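Local coordinates for putidaredoxin reductase (Pseudomonas putida, PDB 1Q1R), which probably carries electrons from NADH through its bound FAD to putidaredoxin, the iron-sulfur partner of cytochrome P450cam, at residues A[81-86]-A[91-96]; A[7-12]-A[18-23]; A[264-267]-A[273-276]. All blocks are in the same frame, centred on the assembly; numbering follows the deposited sequence.

In the fold
All three contacts lie within the FAD-binding part of a glutathione reductase fold. Contact 2 forms the first strand-turn-helix of the five-stranded parallel sheet, and contact 1 is a hairpin of the three-stranded antiparallel sheet packed against it. Their centres are about 16 Å apart and they touch directly, V83 CG2 resting 3.9 Å from V10 CG1 and V93 CG2 4.1 Å from V8 CG1; both also meet the adenosine half of FAD. Contact 3 stands apart, about 17 Å between centres from each of the other two, its nearest atoms about 6 Å from contact 1 and about 8 Å from contact 2. The I266 side chain is about 8 Å from FAD.

Contact 1 of 3, residues A[81-86]-A[91-96]; sequences TQVTAI and QQVILS. With FAD (flavin-adenine dinucleotide), chain C.
V83 packs its two methyls against V93 and L95 of the neighbouring strand while its backbone holds the adenine of FAD. V83 CB lies 3.6 Å from FAD N1A. CG1, anti to the backbone N (chi1 174°), meets V93 CB at 3.9 Å and passes close to the carbonyl oxygen of I94. The other branch, CG2, reaches L95 CD2 at 3.8 Å and also borders FAD N1A, and the T81 methyl packs against both methyls of the same leucine. V83 N donates to FAD N1A at 2.9 Å, almost straight at 175°, and V83 O receives FAD N6A at 2.8 Å, so the base is read along one edge by a single residue. An alanine here lacks both methyls, which would probably open a gap between L95, V93 and the adenine. Next along the chain the strand bulges: T84 and A85 both face I94, whose carbonyl oxygen takes T84 N at 2.7 Å and, more weakly, A85 N at 3.4 Å. T84 OG1 adds a third donor to I94 O at 3.1 Å, from above the carbonyl plane (66° out of it). I94 N returns a bond to A85 O. Beyond the bulge I86 and V93 share the face turned to strand 105-108. This is an antiparallel hairpin with a classic beta bulge, with V83 of its first strand lining the adenine end of the FAD pocket.

Contact 2 of 3, residues A[7-12]-A[18-23]; sequences VVIVGT and EVAFGL. With FAD (flavin-adenine dinucleotide), chain C.
L23 N donates to V19 O at 2.8 Å, a helical i to i+4 bond between two residues whose side chains both point to strand 6-10. The side chains that meet across the interface are all apolar. I9 drives the extended end of its chain (chi2 168°) into the helix, and its CD1 is the atom that touches: 3.7 Å from V19 CG1, 3.7 Å from A20 CB and 3.6 Å from A20 N. The methyl thus lies against the helix backbone itself, consistent with the small side chain of A20. One turn further on, V7 and L23 meet tip to tip, V7 CG1 lying 3.9 Å from L23 CD2 with CG2 only slightly more distant. These residues join the first strand and helix of a Rossmann-type beta-alpha-beta unit, the two axes 9.6 Å apart and running at 154° to each other. The turn between them begins at G11, the first glycine of what fits a GxGxxG motif. Its CA comes to 3.0 Å from the ribose oxygen FAD O4B; its positive phi (119°) would press a CB against the preceding carbonyl oxygen, and a CB there would also run into FAD O4B. From the sheet face opposite I9, V10 sends CG1 to within 3.8 Å of FAD C6A, on the adenine. I32 and L34 of strand 31-35 flank V7, I9 and A20, while A309 and L316 of helix 302-316 touch V19 and L23 respectively.

Contact 3 of 3, residues A[264-267]-A[273-276]; sequences NGIV and QTSD
I266 and T274 run alongside each other, their methyls meeting at 3.8 Å between I266 CG2 and T274 CG2. This is the close part of the contact. With chi1 65° the T274 methyl lies opposite its own carbonyl carbon and reaches I266, while OG1 is turned to I279 O, to which it is hydrogen-bonded. The threonine backbone comes nearer still, T274 CA approaching V267 O at 3.4 Å in a fairly straight CH···O contact (154° at the hydrogen). T274 OG1 also fits the acceptor of an ST turn from D276 N, although the position of that nitrogen is doubtful. Toward S275 the two segments separate and a water bridges them. It donates to V267 O at 2.6 Å and takes only a weak bond from S275 N at 3.3 Å. The exposed S275 turns its hydroxyl to Q261 N, and the V267 side chain likewise meets Q261 and makes no close approach to 273-276. I266 belongs to strand 266-267, an outermost strand of a small mixed sheet, where it is paired with strand 286-290. A281 of strand 279-281 is touched by both I266 and T274, so the contact lies where this small sheet meets an edge strand of the five-stranded parallel sheet.

Contact 1 of 3, residues A[81-86]-A[91-96]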
loop_
_atom_site.group_PDB
_atom_site.type_symbol
_atom_site.label_atom_id
_atom_site.label_comp_id
_atom_site.label_asym_id
_atom_site.label_seq_id
_atom_site.Cartn_x
_atom_site.Cartn_y
_atom_site.Cartn_z
ATOM N N THR A 81 1.828 -11.679 -19.564
ATOM C CA THR A 81 3.194 -12.043 -19.908
ATOM C C THR A 81 4.157 -11.842 -18.751
ATOM O O THR A 81 4.295 -10.737 -18.226
ATOM C CB THR A 81 3.681 -11.224 -21.105
ATOM O OG1 THR A 81 2.745 -11.367 -22.175
ATOM C CG2 THR A 81 5.045 -11.710 -21.571
ATOM N N GLN A 82 4.825 -12.921 -18.363
ATOM C CA GLN A 82 5.775 -12.880 -17.268
ATOM C C GLN A 82 7.209 -12.685 -17.751
ATOM O O GLN A 82 7.668 -13.384 -18.652
ATOM C CB GLN A 82 5.699 -14.176 -16.463
ATOM C CG GLN A 82 6.725 -14.261 -15.346
ATOM C CD GLN A 82 6.899 -15.671 -14.812
ATOM O OE1 GLN A 82 7.703 -15.909 -13.909
ATOM N NE2 GLN A 82 6.149 -16.616 -15.373
ATOM N N VAL A 83 7.905 -11.722 -17.154
ATOM C CA VAL A 83 9.300 -11.470 -17.489
ATOM C C VAL A 83 10.073 -12.383 -16.542
ATOM O O VAL A 83 9.951 -12.265 -15.320
ATOM C CB VAL A 83 9.689 -9.995 -17.236
ATOM C CG1 VAL A 83 11.181 -9.805 -17.465
ATOM C CG2 VAL A 83 8.897 -9.080 -18.163
ATOM N N THR A 84 10.854 -13.304 -17.105
ATOM C CA THR A 84 11.604 -14.258 -16.294
ATOM C C THR A 84 13.054 -13.887 -16.006
ATOM O O THR A 84 13.652 -14.413 -15.072
ATOM C CB THR A 84 11.585 -15.659 -16.941
ATOM O OG1 THR A 84 12.029 -15.562 -18.300
ATOM C CG2 THR A 84 10.179 -16.241 -16.912
ATOM N N ALA A 85 13.624 -12.990 -16.799
ATOM C CA ALA A 85 15.008 -12.607 -16.571
ATOM C C ALA A 85 15.407 -11.332 -17.292
ATOM O O ALA A 85 14.768 -10.917 -18.258
ATOM C CB ALA A 85 15.940 -13.749 -16.987
ATOM N N ILE A 86 16.477 -10.716 -16.801
ATOM C CA ILE A 86 17.004 -9.495 -17.391
ATOM C C ILE A 86 18.447 -9.755 -17.808
ATOM O O ILE A 86 19.217 -10.343 -17.054
ATOM C CB ILE A 86 17.017 -8.325 -16.381
ATOM C CG1 ILE A 86 15.624 -8.114 -15.785
ATOM C CG2 ILE A 86 17.484 -7.054 -17.074
ATOM C CD1 ILE A 86 15.609 -7.142 -14.627
ATOM N N GLN A 91 21.035 -5.864 -22.850
ATOM C CA GLN A 91 19.958 -4.913 -22.592
ATOM C C GLN A 91 18.646 -5.476 -23.126
ATOM O O GLN A 91 18.027 -4.908 -24.026
ATOM C CB GLN A 91 20.259 -3.560 -23.248
ATOM C CG GLN A 91 21.264 -2.709 -22.486
ATOM C CD GLN A 91 21.592 -1.411 -23.203
ATOM O OE1 GLN A 91 20.697 -0.669 -23.613
ATOM N NE2 GLN A 91 22.880 -1.129 -23.353
ATOM N N GLN A 92 18.234 -6.608 -22.567
ATOM C CA GLN A 92 16.995 -7.254 -22.976
ATOM C C GLN A 92 16.325 -7.886 -21.772
ATOM O O GLN A 92 16.981 -8.216 -20.783
ATOM C CB GLN A 92 17.263 -8.374 -23.987
ATOM C CG GLN A 92 18.154 -8.019 -25.158
ATOM C CD GLN A 92 18.413 -9.221 -26.051
ATOM O OE1 GLN A 92 18.829 -10.281 -25.578
ATOM N NE2 GLN A 92 18.169 -9.062 -27.348
ATOM N N VAL A 93 15.012 -8.046 -21.861
ATOM C CA VAL A 93 14.254 -8.700 -20.809
ATOM C C VAL A 93 13.727 -9.967 -21.473
ATOM O O VAL A 93 13.257 -9.925 -22.611
ATOM C CB VAL A 93 13.071 -7.830 -20.309
ATOM C CG1 VAL A 93 13.598 -6.654 -19.495
ATOM C CG2 VAL A 93 12.249 -7.331 -21.487
ATOM N N ILE A 94 13.831 -11.093 -20.776
ATOM C CA ILE A 94 13.374 -12.360 -21.327
ATOM C C ILE A 94 11.990 -12.730 -20.819
ATOM O O ILE A 94 11.743 -12.740 -19.613
ATOM C CB ILE A 94 14.344 -13.507 -20.975
ATOM C CG1 ILE A 94 15.775 -13.121 -21.371
ATOM C CG2 ILE A 94 13.910 -14.786 -21.681
ATOM C CD1 ILE A 94 15.940 -12.732 -22.823
ATOM N N LEU A 95 11.094 -13.041 -21.751
ATOM C CA LEU A 95 9.730 -13.421 -21.413
ATOM C C LEU A 95 9.660 -14.928 -21.211
ATOM O O LEU A 95 10.526 -15.662 -21.686
ATOM C CB LEU A 95 8.777 -12.985 -22.529
ATOM C CG LEU A 95 8.821 -11.487 -22.851
ATOM C CD1 LEU A 95 7.767 -11.145 -23.888
ATOM C CD2 LEU A 95 8.591 -10.686 -21.578
ATOM N N SER A 96 8.635 -15.387 -20.501
ATOM C CA SER A 96 8.477 -16.812 -20.233
ATOM C C SER A 96 8.380 -17.657 -21.502
ATOM O O SER A 96 8.701 -18.844 -21.483
ATOM C CB SER A 96 7.242 -17.052 -19.363
ATOM O OG SER A 96 6.082 -16.515 -19.969
HETATM P PA FAD C . 1.493 -3.780 -7.873
HETATM O O1A FAD C . 1.731 -5.054 -7.153
HETATM O O2A FAD C . 0.145 -3.171 -7.806
HETATM O O5B FAD C . 1.876 -3.962 -9.418
HETATM C C5B FAD C . 2.992 -4.760 -9.832
HETATM C C4B FAD C . 2.566 -5.619 -11.035
HETATM O O4B FAD C . 3.759 -6.146 -11.720
HETATM C C3B FAD C . 1.767 -6.849 -10.578
HETATM O O3B FAD C . 0.732 -7.119 -11.533
HETATM C C2B FAD C . 2.790 -7.958 -10.622
HETATM O O2B FAD C . 2.148 -9.219 -10.836
HETATM C C1B FAD C . 3.593 -7.575 -11.848
HETATM N N9A FAD C . 4.890 -8.293 -11.978
HETATM C C8A FAD C . 5.774 -8.550 -10.996
HETATM N N7A FAD C . 6.804 -9.236 -11.506
HETATM C C5A FAD C . 6.575 -9.410 -12.805
HETATM C C6A FAD C . 7.277 -10.042 -13.834
HETATM N N6A FAD C . 8.437 -10.646 -13.585
HETATM N N1A FAD C . 6.760 -10.043 -15.088
HETATM C C2A FAD C . 5.587 -9.449 -15.351
HETATM N N3A FAD C . 4.897 -8.841 -14.376
HETATM C C4A FAD C . 5.368 -8.809 -13.105
HETATM N N1 FAD C . -2.640 2.514 -0.868
HETATM C C2 FAD C . -3.070 3.762 -0.401
HETATM O O2 FAD C . -2.315 4.732 -0.454
HETATM N N3 FAD C . -4.372 3.897 0.113
HETATM C C4 FAD C . -5.239 2.780 0.153
HETATM O O4 FAD C . -6.389 2.923 0.564
HETATM C C4X FAD C . -4.804 1.528 -0.313
HETATM N N5 FAD C . -5.648 0.457 -0.329
HETATM C C5X FAD C . -5.281 -0.754 -0.841
HETATM C C6 FAD C . -6.196 -1.827 -0.864
HETATM C C7 FAD C . -5.824 -3.073 -1.417
HETATM C C7M FAD C . -6.831 -4.238 -1.397
HETATM C C8 FAD C . -4.525 -3.243 -1.961
HETATM C C8M FAD C . -4.093 -4.574 -2.595
HETATM C C9 FAD C . -3.613 -2.173 -1.937
HETATM C C9A FAD C . -3.984 -0.930 -1.379
HETATM N N10 FAD C . -3.081 0.167 -1.360
HETATM C C10 FAD C . -3.501 1.404 -0.827
HETATM C "C1'" FAD C . -1.690 0.015 -1.888
HETATM C "C2'" FAD C . -1.571 0.634 -3.283
HETATM O "O2'" FAD C . -2.650 0.163 -4.097
HETATM C "C3'" FAD C . -0.223 0.273 -3.933
HETATM O "O3'" FAD C . 0.840 0.660 -3.052
HETATM C "C4'" FAD C . -0.062 0.987 -5.282
HETATM O "O4'" FAD C . -1.128 0.606 -6.155
HETATM C "C5'" FAD C . 1.277 0.654 -5.962
HETATM O "O5'" FAD C . 1.322 -0.699 -6.446
HETATM P P FAD C . 2.518 -1.125 -7.446
HETATM O O1P FAD C . 2.127 -0.748 -8.820
HETATM O O2P FAD C . 3.778 -0.567 -6.906
HETATM O O3P FAD C . 2.598 -2.740 -7.298
#

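Contact 2 of 3, residues A[7-12]-A[18-23]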
loop_
_atom_site.group_PDB
_atom_site.type_symbol
_atom_site.label_atom_id
_atom_site.label_comp_id
_atom_site.label_asym_id
_atom_site.label_seq_id
_atom_site.Cartn_x
_atom_site.Cartn_y
_atom_site.Cartn_z
ATOM N N VAL A 7 11.805 2.231 -23.979
ATOM C CA VAL A 7 11.713 2.007 -22.548
ATOM C C VAL A 7 10.784 0.836 -22.272
ATOM O O VAL A 7 9.692 0.750 -22.835
ATOM C CB VAL A 7 11.191 3.267 -21.813
ATOM C CG1 VAL A 7 9.868 3.716 -22.414
ATOM C CG2 VAL A 7 11.031 2.975 -20.331
ATOM N N VAL A 8 11.236 -0.078 -21.422
ATOM C CA VAL A 8 10.438 -1.240 -21.050
ATOM C C VAL A 8 10.088 -1.140 -19.569
ATOM O O VAL A 8 10.961 -0.927 -18.723
ATOM C CB VAL A 8 11.201 -2.560 -21.300
ATOM C CG1 VAL A 8 10.397 -3.737 -20.768
ATOM C CG2 VAL A 8 11.465 -2.729 -22.792
ATOM N N ILE A 9 8.805 -1.284 -19.266
ATOM C CA ILE A 9 8.326 -1.204 -17.894
ATOM C C ILE A 9 7.765 -2.562 -17.492
ATOM O O ILE A 9 6.824 -3.053 -18.104
ATOM C CB ILE A 9 7.217 -0.130 -17.775
ATOM C CG1 ILE A 9 7.762 1.224 -18.247
ATOM C CG2 ILE A 9 6.721 -0.043 -16.341
ATOM C CD1 ILE A 9 6.697 2.293 -18.456
ATOM N N VAL A 10 8.355 -3.173 -16.472
ATOM C CA VAL A 10 7.899 -4.477 -16.002
ATOM C C VAL A 10 6.924 -4.288 -14.840
ATOM O O VAL A 10 7.307 -3.864 -13.749
ATOM C CB VAL A 10 9.082 -5.348 -15.531
ATOM C CG1 VAL A 10 8.582 -6.720 -15.107
ATOM C CG2 VAL A 10 10.118 -5.471 -16.648
ATOM N N GLY A 11 5.658 -4.599 -15.087
ATOM C CA GLY A 11 4.652 -4.446 -14.058
ATOM C C GLY A 11 3.609 -3.448 -14.513
ATOM O O GLY A 11 3.928 -2.306 -14.849
ATOM N N THR A 12 2.353 -3.879 -14.514
ATOM C CA THR A 12 1.261 -3.026 -14.948
ATOM C C THR A 12 0.344 -2.591 -13.810
ATOM O O THR A 12 -0.871 -2.480 -13.986
ATOM C CB THR A 12 0.427 -3.724 -16.035
ATOM O OG1 THR A 12 -0.155 -4.917 -15.498
ATOM C CG2 THR A 12 1.316 -4.091 -17.224
ATOM N N GLU A 18 1.657 4.571 -14.310
ATOM C CA GLU A 18 1.890 5.998 -14.081
ATOM C C GLU A 18 3.220 6.422 -14.726
ATOM O O GLU A 18 3.355 7.539 -15.220
ATOM C CB GLU A 18 1.907 6.286 -12.579
ATOM C CG GLU A 18 1.962 7.762 -12.209
ATOM C CD GLU A 18 0.842 8.572 -12.839
ATOM O OE1 GLU A 18 -0.318 8.099 -12.851
ATOM O OE2 GLU A 18 1.126 9.691 -13.318
ATOM N N VAL A 19 4.200 5.527 -14.719
ATOM C CA VAL A 19 5.486 5.831 -15.341
ATOM C C VAL A 19 5.247 5.955 -16.845
ATOM O O VAL A 19 5.674 6.920 -17.483
ATOM C CB VAL A 19 6.523 4.711 -15.076
ATOM C CG1 VAL A 19 7.721 4.866 -16.012
ATOM C CG2 VAL A 19 6.987 4.765 -13.630
ATOM N N ALA A 20 4.537 4.977 -17.398
ATOM C CA ALA A 20 4.232 4.953 -18.824
ATOM C C ALA A 20 3.551 6.235 -19.308
ATOM O O ALA A 20 4.051 6.906 -20.217
ATOM C CB ALA A 20 3.358 3.738 -19.148
ATOM N N PHE A 21 2.412 6.576 -18.711
ATOM C CA PHE A 21 1.692 7.777 -19.114
ATOM C C PHE A 21 2.408 9.059 -18.713
ATOM O O PHE A 21 2.304 10.070 -19.406
ATOM C CB PHE A 21 0.265 7.769 -18.558
ATOM C CG PHE A 21 -0.652 6.816 -19.272
ATOM C CD1 PHE A 21 -0.723 5.481 -18.893
ATOM C CD2 PHE A 21 -1.402 7.242 -20.362
ATOM C CE1 PHE A 21 -1.525 4.585 -19.591
ATOM C CE2 PHE A 21 -2.207 6.355 -21.067
ATOM C CZ PHE A 21 -2.268 5.024 -20.681
ATOM N N GLY A 22 3.134 9.020 -17.601
ATOM C CA GLY A 22 3.861 10.197 -17.163
ATOM C C GLY A 22 4.936 10.505 -18.186
ATOM O O GLY A 22 5.159 11.659 -18.559
ATOM N N LEU A 23 5.597 9.450 -18.643
ATOM C CA LEU A 23 6.655 9.546 -19.636
ATOM C C LEU A 23 6.140 10.245 -20.891
ATOM O O LEU A 23 6.722 11.225 -21.352
ATOM C CB LEU A 23 7.139 8.139 -19.984
ATOM C CG LEU A 23 8.629 7.807 -19.915
ATOM C CD1 LEU A 23 9.295 8.531 -18.765
ATOM C CD2 LEU A 23 8.777 6.300 -19.762
HETATM P PA FAD C . 1.493 -3.780 -7.873
HETATM O O1A FAD C . 1.731 -5.054 -7.153
HETATM O O2A FAD C . 0.145 -3.171 -7.806
HETATM O O5B FAD C . 1.876 -3.962 -9.418
HETATM C C5B FAD C . 2.992 -4.760 -9.832
HETATM C C4B FAD C . 2.566 -5.619 -11.035
HETATM O O4B FAD C . 3.759 -6.146 -11.720
HETATM C C3B FAD C . 1.767 -6.849 -10.578
HETATM O O3B FAD C . 0.732 -7.119 -11.533
HETATM C C2B FAD C . 2.790 -7.958 -10.622
HETATM O O2B FAD C . 2.148 -9.219 -10.836
HETATM C C1B FAD C . 3.593 -7.575 -11.848
HETATM N N9A FAD C . 4.890 -8.293 -11.978
HETATM C C8A FAD C . 5.774 -8.550 -10.996
HETATM N N7A FAD C . 6.804 -9.236 -11.506
HETATM C C5A FAD C . 6.575 -9.410 -12.805
HETATM C C6A FAD C . 7.277 -10.042 -13.834
HETATM N N6A FAD C . 8.437 -10.646 -13.585
HETATM N N1A FAD C . 6.760 -10.043 -15.088
HETATM C C2A FAD C . 5.587 -9.449 -15.351
HETATM N N3A FAD C . 4.897 -8.841 -14.376
HETATM C C4A FAD C . 5.368 -8.809 -13.105
HETATM N N1 FAD C . -2.640 2.514 -0.868
HETATM C C2 FAD C . -3.070 3.762 -0.401
HETATM O O2 FAD C . -2.315 4.732 -0.454
HETATM N N3 FAD C . -4.372 3.897 0.113
HETATM C C4 FAD C . -5.239 2.780 0.153
HETATM O O4 FAD C . -6.389 2.923 0.564
HETATM C C4X FAD C . -4.804 1.528 -0.313
HETATM N N5 FAD C . -5.648 0.457 -0.329
HETATM C C5X FAD C . -5.281 -0.754 -0.841
HETATM C C6 FAD C . -6.196 -1.827 -0.864
HETATM C C7 FAD C . -5.824 -3.073 -1.417
HETATM C C7M FAD C . -6.831 -4.238 -1.397
HETATM C C8 FAD C . -4.525 -3.243 -1.961
HETATM C C8M FAD C . -4.093 -4.574 -2.595
HETATM C C9 FAD C . -3.613 -2.173 -1.937
HETATM C C9A FAD C . -3.984 -0.930 -1.379
HETATM N N10 FAD C . -3.081 0.167 -1.360
HETATM C C10 FAD C . -3.501 1.404 -0.827
HETATM C "C1'" FAD C . -1.690 0.015 -1.888
HETATM C "C2'" FAD C . -1.571 0.634 -3.283
HETATM O "O2'" FAD C . -2.650 0.163 -4.097
HETATM C "C3'" FAD C . -0.223 0.273 -3.933
HETATM O "O3'" FAD C . 0.840 0.660 -3.052
HETATM C "C4'" FAD C . -0.062 0.987 -5.282
HETATM O "O4'" FAD C . -1.128 0.606 -6.155
HETATM C "C5'" FAD C . 1.277 0.654 -5.962
HETATM O "O5'" FAD C . 1.322 -0.699 -6.446
HETATM P P FAD C . 2.518 -1.125 -7.446
HETATM O O1P FAD C . 2.127 -0.748 -8.820
HETATM O O2P FAD C . 3.778 -0.567 -6.906
HETATM O O3P FAD C . 2.598 -2.740 -7.298
#

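Contact 3 of 3, residues A[264-267]-A[273-276]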
loop_
_atom_site.group_PDB
_atom_site.type_symbol
_atom_site.label_atom_id
_atom_site.label_comp_id
_atom_site.label_asym_id
_atom_site.label_seq_id
_atom_site.Cartn_x
_atom_site.Cartn_y
_atom_site.Cartn_z
ATOM N N ASN A 264 15.136 -6.314 1.120
ATOM C CA ASN A 264 13.726 -6.126 1.449
ATOM C C ASN A 264 13.212 -5.073 0.481
ATOM O O ASN A 264 12.614 -4.079 0.883
ATOM C CB ASN A 264 13.547 -5.627 2.887
ATOM C CG ASN A 264 12.085 -5.589 3.312
ATOM O OD1 ASN A 264 11.187 -5.460 2.479
ATOM N ND2 ASN A 264 11.842 -5.688 4.614
ATOM N N GLY A 265 13.471 -5.304 -0.800
ATOM C CA GLY A 265 13.054 -4.376 -1.830
ATOM C C GLY A 265 14.208 -4.143 -2.779
ATOM O O GLY A 265 15.340 -4.535 -2.491
ATOM N N ILE A 266 13.927 -3.520 -3.916
ATOM C CA ILE A 266 14.956 -3.231 -4.903
ATOM C C ILE A 266 15.569 -1.863 -4.594
ATOM O O ILE A 266 14.902 -0.830 -4.687
ATOM C CB ILE A 266 14.362 -3.239 -6.326
ATOM C CG1 ILE A 266 13.740 -4.613 -6.605
ATOM C CG2 ILE A 266 15.444 -2.917 -7.350
ATOM C CD1 ILE A 266 13.068 -4.733 -7.953
ATOM N N VAL A 267 16.841 -1.871 -4.212
ATOM C CA VAL A 267 17.556 -0.649 -3.859
ATOM C C VAL A 267 17.746 0.307 -5.032
ATOM O O VAL A 267 18.214 -0.084 -6.099
ATOM C CB VAL A 267 18.943 -0.986 -3.256
ATOM C CG1 VAL A 267 19.704 0.294 -2.929
ATOM C CG2 VAL A 267 18.767 -1.836 -2.005
ATOM N N GLN A 273 17.681 5.102 -9.921
ATOM C CA GLN A 273 18.474 4.036 -10.532
ATOM C C GLN A 273 18.856 2.924 -9.564
ATOM O O GLN A 273 19.090 3.166 -8.382
ATOM C CB GLN A 273 19.759 4.613 -11.126
ATOM C CG GLN A 273 19.555 5.739 -12.119
ATOM C CD GLN A 273 20.869 6.380 -12.532
ATOM O OE1 GLN A 273 21.733 5.729 -13.116
ATOM N NE2 GLN A 273 21.025 7.660 -12.223
ATOM N N THR A 274 18.923 1.699 -10.077
ATOM C CA THR A 274 19.321 0.550 -9.271
ATOM C C THR A 274 20.839 0.450 -9.417
ATOM O O THR A 274 21.479 1.386 -9.892
ATOM C CB THR A 274 18.709 -0.758 -9.804
ATOM O OG1 THR A 274 19.242 -1.030 -11.106
ATOM C CG2 THR A 274 17.195 -0.643 -9.900
ATOM N N SER A 275 21.412 -0.682 -9.024
ATOM C CA SER A 275 22.855 -0.877 -9.140
ATOM C C SER A 275 23.260 -0.666 -10.595
ATOM O O SER A 275 24.408 -0.330 -10.893
ATOM C CB SER A 275 23.234 -2.295 -8.711
ATOM O OG SER A 275 22.709 -2.597 -7.430
ATOM N N ASP A 276 22.303 -0.872 -11.496
ATOM C CA ASP A 276 22.528 -0.713 -12.926
ATOM C C ASP A 276 21.901 0.591 -13.398
ATOM O O ASP A 276 20.694 0.796 -13.269
ATOM C CB ASP A 276 21.933 -1.905 -13.688
ATOM C CG ASP A 276 22.141 -1.812 -15.192
ATOM O OD1 ASP A 276 22.130 -2.873 -15.858
ATOM O OD2 ASP A 276 22.304 -0.690 -15.715
HETATM O O HOH W 1 19.593 -2.246 -6.742
#